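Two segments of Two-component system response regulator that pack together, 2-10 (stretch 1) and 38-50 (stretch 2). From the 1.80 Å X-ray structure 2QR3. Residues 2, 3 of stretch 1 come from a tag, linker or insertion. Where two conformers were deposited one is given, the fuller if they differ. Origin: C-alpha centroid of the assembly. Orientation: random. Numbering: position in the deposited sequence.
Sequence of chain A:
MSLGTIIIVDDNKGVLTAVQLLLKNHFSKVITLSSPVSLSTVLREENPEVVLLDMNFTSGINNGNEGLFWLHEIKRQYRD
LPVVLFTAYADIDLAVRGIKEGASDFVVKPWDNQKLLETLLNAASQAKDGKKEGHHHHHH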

# COMPACT_ATOMS: atom_id res chain seq x y z
N SER A 2 19.47 0.62 2.14
CA SER A 2 18.79 1.88 1.66
C SER A 2 17.30 1.63 1.40
O SER A 2 16.87 0.47 1.43
CB SER A 2 19.44 2.36 0.38
OG SER A 2 19.59 1.25 -0.49
N LEU A 3 16.54 2.70 1.14
CA LEU A 3 15.09 2.61 0.83
C LEU A 3 14.78 3.01 -0.59
O LEU A 3 15.04 4.14 -0.99
CB LEU A 3 14.25 3.52 1.74
CG LEU A 3 13.44 2.97 2.90
CD1 LEU A 3 12.45 4.03 3.29
CD2 LEU A 3 12.73 1.66 2.59
N GLY A 4 14.17 2.10 -1.33
CA GLY A 4 13.91 2.33 -2.73
C GLY A 4 12.51 2.86 -2.93
O GLY A 4 12.14 3.88 -2.35
N THR A 5 11.75 2.15 -3.75
CA THR A 5 10.51 2.67 -4.28
C THR A 5 9.32 2.18 -3.47
O THR A 5 9.31 1.04 -3.02
CB THR A 5 10.40 2.24 -5.76
OG1 THR A 5 11.50 2.84 -6.49
CG2 THR A 5 9.08 2.70 -6.35
N ILE A 6 8.32 3.05 -3.29
CA ILE A 6 7.02 2.65 -2.72
C ILE A 6 5.94 2.96 -3.74
O ILE A 6 6.02 3.98 -4.43
CB ILE A 6 6.70 3.38 -1.41
CG1 ILE A 6 5.37 2.88 -0.82
CG2 ILE A 6 6.68 4.91 -1.58
CD1 ILE A 6 5.17 3.32 0.68
N ILE A 7 4.94 2.09 -3.85
CA ILE A 7 3.79 2.33 -4.73
C ILE A 7 2.58 2.57 -3.79
O ILE A 7 2.33 1.78 -2.87
CB ILE A 7 3.53 1.13 -5.66
CG1 ILE A 7 4.73 0.91 -6.60
CG2 ILE A 7 2.22 1.28 -6.47
CD1 ILE A 7 4.67 -0.42 -7.23
N ILE A 8 1.85 3.66 -4.03
CA ILE A 8 0.60 3.93 -3.32
C ILE A 8 -0.57 3.82 -4.30
O ILE A 8 -0.57 4.47 -5.37
CB ILE A 8 0.65 5.33 -2.64
CG1 ILE A 8 1.88 5.40 -1.72
CG2 ILE A 8 -0.58 5.56 -1.80
CD1 ILE A 8 2.97 6.07 -2.36
N VAL A 9 -1.56 3.01 -3.92
CA VAL A 9 -2.66 2.66 -4.79
C VAL A 9 -3.91 3.14 -4.05
O VAL A 9 -4.26 2.61 -2.99
CB VAL A 9 -2.75 1.12 -5.00
CG1 VAL A 9 -3.89 0.77 -5.96
CG2 VAL A 9 -1.38 0.52 -5.48
N ASP A 10 -4.60 4.13 -4.62
CA ASP A 10 -5.80 4.66 -3.93
C ASP A 10 -6.70 5.34 -4.97
O ASP A 10 -6.20 5.95 -5.92
CB ASP A 10 -5.39 5.64 -2.83
CG ASP A 10 -6.48 5.82 -1.74
OD1 ASP A 10 -7.56 6.37 -2.05
OD2 ASP A 10 -6.26 5.39 -0.58
N SER A 38 -1.92 0.47 -14.81
CA SER A 38 -0.71 1.11 -14.29
C SER A 38 -0.04 0.29 -13.20
O SER A 38 1.18 0.17 -13.20
CB SER A 38 -1.01 2.52 -13.73
OG SER A 38 -1.38 3.40 -14.78
N LEU A 39 -0.83 -0.23 -12.27
CA LEU A 39 -0.28 -1.07 -11.19
C LEU A 39 0.55 -2.25 -11.76
O LEU A 39 1.65 -2.51 -11.31
CB LEU A 39 -1.42 -1.60 -10.29
CG LEU A 39 -1.01 -2.42 -9.04
CD1 LEU A 39 0.05 -1.74 -8.19
CD2 LEU A 39 -2.23 -2.79 -8.18
N SER A 40 -0.01 -2.99 -12.73
CA SER A 40 0.74 -4.12 -13.31
C SER A 40 2.14 -3.70 -13.87
O SER A 40 3.17 -4.36 -13.63
CB SER A 40 -0.14 -4.82 -14.34
OG SER A 40 -0.25 -4.02 -15.51
N THR A 41 2.18 -2.56 -14.55
CA THR A 41 3.45 -2.08 -15.14
C THR A 41 4.47 -1.75 -14.05
O THR A 41 5.59 -2.28 -14.05
CB THR A 41 3.22 -0.85 -16.03
OG1 THR A 41 2.20 -1.15 -16.98
CG2 THR A 41 4.52 -0.41 -16.75
N VAL A 42 4.07 -0.93 -13.09
CA VAL A 42 5.01 -0.50 -12.06
C VAL A 42 5.50 -1.64 -11.18
O VAL A 42 6.66 -1.64 -10.80
CB VAL A 42 4.46 0.73 -11.23
CG1 VAL A 42 4.02 1.86 -12.20
CG2 VAL A 42 3.33 0.34 -10.37
N LEU A 43 4.65 -2.62 -10.86
CA LEU A 43 5.09 -3.77 -10.07
C LEU A 43 6.21 -4.55 -10.76
O LEU A 43 7.12 -5.07 -10.10
CB LEU A 43 3.92 -4.73 -9.78
CG LEU A 43 2.82 -4.21 -8.87
CD1 LEU A 43 1.67 -5.24 -8.78
CD2 LEU A 43 3.37 -3.88 -7.48
N ARG A 44 6.13 -4.62 -12.09
CA ARG A 44 7.10 -5.37 -12.89
C ARG A 44 8.42 -4.62 -13.02
O ARG A 44 9.51 -5.20 -12.89
CB ARG A 44 6.58 -5.63 -14.30
CG ARG A 44 7.50 -6.62 -15.09
CD ARG A 44 7.05 -6.95 -16.51
NE ARG A 44 5.67 -7.42 -16.49
CZ ARG A 44 4.66 -6.65 -16.82
NH1 ARG A 44 4.91 -5.42 -17.24
NH2 ARG A 44 3.41 -7.12 -16.73
N GLU A 45 8.31 -3.32 -13.28
CA GLU A 45 9.45 -2.52 -13.69
C GLU A 45 10.15 -1.75 -12.59
O GLU A 45 11.33 -1.39 -12.76
CB GLU A 45 8.99 -1.51 -14.71
CG GLU A 45 8.50 -2.13 -16.00
CD GLU A 45 8.20 -1.08 -17.05
OE1 GLU A 45 8.30 0.14 -16.74
OE2 GLU A 45 7.84 -1.48 -18.18
N GLU A 46 9.45 -1.48 -11.49
CA GLU A 46 9.97 -0.52 -10.50
C GLU A 46 10.60 -1.08 -9.22
O GLU A 46 10.99 -0.29 -8.35
CB GLU A 46 8.89 0.50 -10.16
CG GLU A 46 8.42 1.30 -11.35
CD GLU A 46 9.43 2.33 -11.84
OE1 GLU A 46 10.36 2.70 -11.08
OE2 GLU A 46 9.28 2.76 -13.01
N ASN A 47 10.71 -2.39 -9.11
CA ASN A 47 11.28 -3.07 -7.94
C ASN A 47 10.83 -2.44 -6.61
O ASN A 47 11.64 -1.98 -5.80
CB ASN A 47 12.81 -3.15 -8.03
CG ASN A 47 13.28 -3.72 -9.35
OD1 ASN A 47 13.88 -3.01 -10.15
ND2 ASN A 47 13.01 -5.00 -9.58
N PRO A 48 9.49 -2.40 -6.40
CA PRO A 48 8.99 -1.76 -5.18
C PRO A 48 9.41 -2.49 -3.92
O PRO A 48 9.55 -3.72 -3.94
CB PRO A 48 7.47 -1.85 -5.35
CG PRO A 48 7.25 -3.00 -6.24
CD PRO A 48 8.40 -2.91 -7.23
N GLU A 49 9.61 -1.74 -2.84
CA GLU A 49 9.89 -2.31 -1.53
C GLU A 49 8.65 -2.55 -0.67
O GLU A 49 8.68 -3.35 0.24
CB GLU A 49 10.90 -1.44 -0.79
CG GLU A 49 12.33 -1.87 -1.23
CD GLU A 49 13.43 -1.08 -0.61
OE1 GLU A 49 13.42 -0.93 0.63
OE2 GLU A 49 14.32 -0.65 -1.37
N VAL A 50 7.57 -1.85 -0.99
CA VAL A 50 6.31 -2.01 -0.25
C VAL A 50 5.21 -1.37 -1.13
O VAL A 50 5.52 -0.50 -1.96
CB VAL A 50 6.42 -1.38 1.17
CG1 VAL A 50 6.69 0.09 1.10
CG2 VAL A 50 5.14 -1.66 2.02
O HOH W 1 13.11 -0.02 -5.02

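A strand that lies beneath a helix and beside the chain leaving that helix must satisfy two demands at once, apolar packing through its side chains and hydrogen bonding along its edge; this response regulator segment illustrates both. Strand 5-9 and helix 38-45 run nearly antiparallel, at 167°, with their axes 10.1 Å apart at closest approach, a spacing filled by side chains. Ile7 is the centre of that filling. With chi1 in m and chi2 in t, its CD1 lies 3.5 Å from Val42 CG2, 3.7 Å from Leu43 CD2 and 3.7 Å from Pro48 CB, so a single methyl meets both the helix and the segment that follows it. Its other branch points along the helix, CG2 lying 4.1 Å from Leu39 CD1. Two residues on, Val9 also points toward the helix and brings CG2 to 3.8 Å from the same Leu39 CD1, whereas Ile8, between them, points away and makes no contact, as strand alternation predicts. Ile6 takes a separate apolar partner, its CD1 resting 3.6 Å from Val50 CG1.

Farther out, Asn47 adopts positive phi after the helix, and the chain then comes alongside the strand. Ile7 N donates to Val50 O at 3.3 Å, and Glu49 N donates to Thr5 O at 2.8 Å and 174°, a short, nearly linear bond. A water accepts from Thr5 N at 2.9 Å and donates to Asn47 O at 2.6 Å.

At the polar edge, the side chain of Glu49 reaches back to the start of stretch 1, where its OE2 accepts from Gly4 N at 2.8 Å, with a bent angle of 131°. Gly4 suits this approach: a CB there would sit 2.8 Å from Glu49 OE2, a clash. The tag residue Leu3 borders the same carboxylate, CD2 lying 3.3 Å from Glu49 OE1.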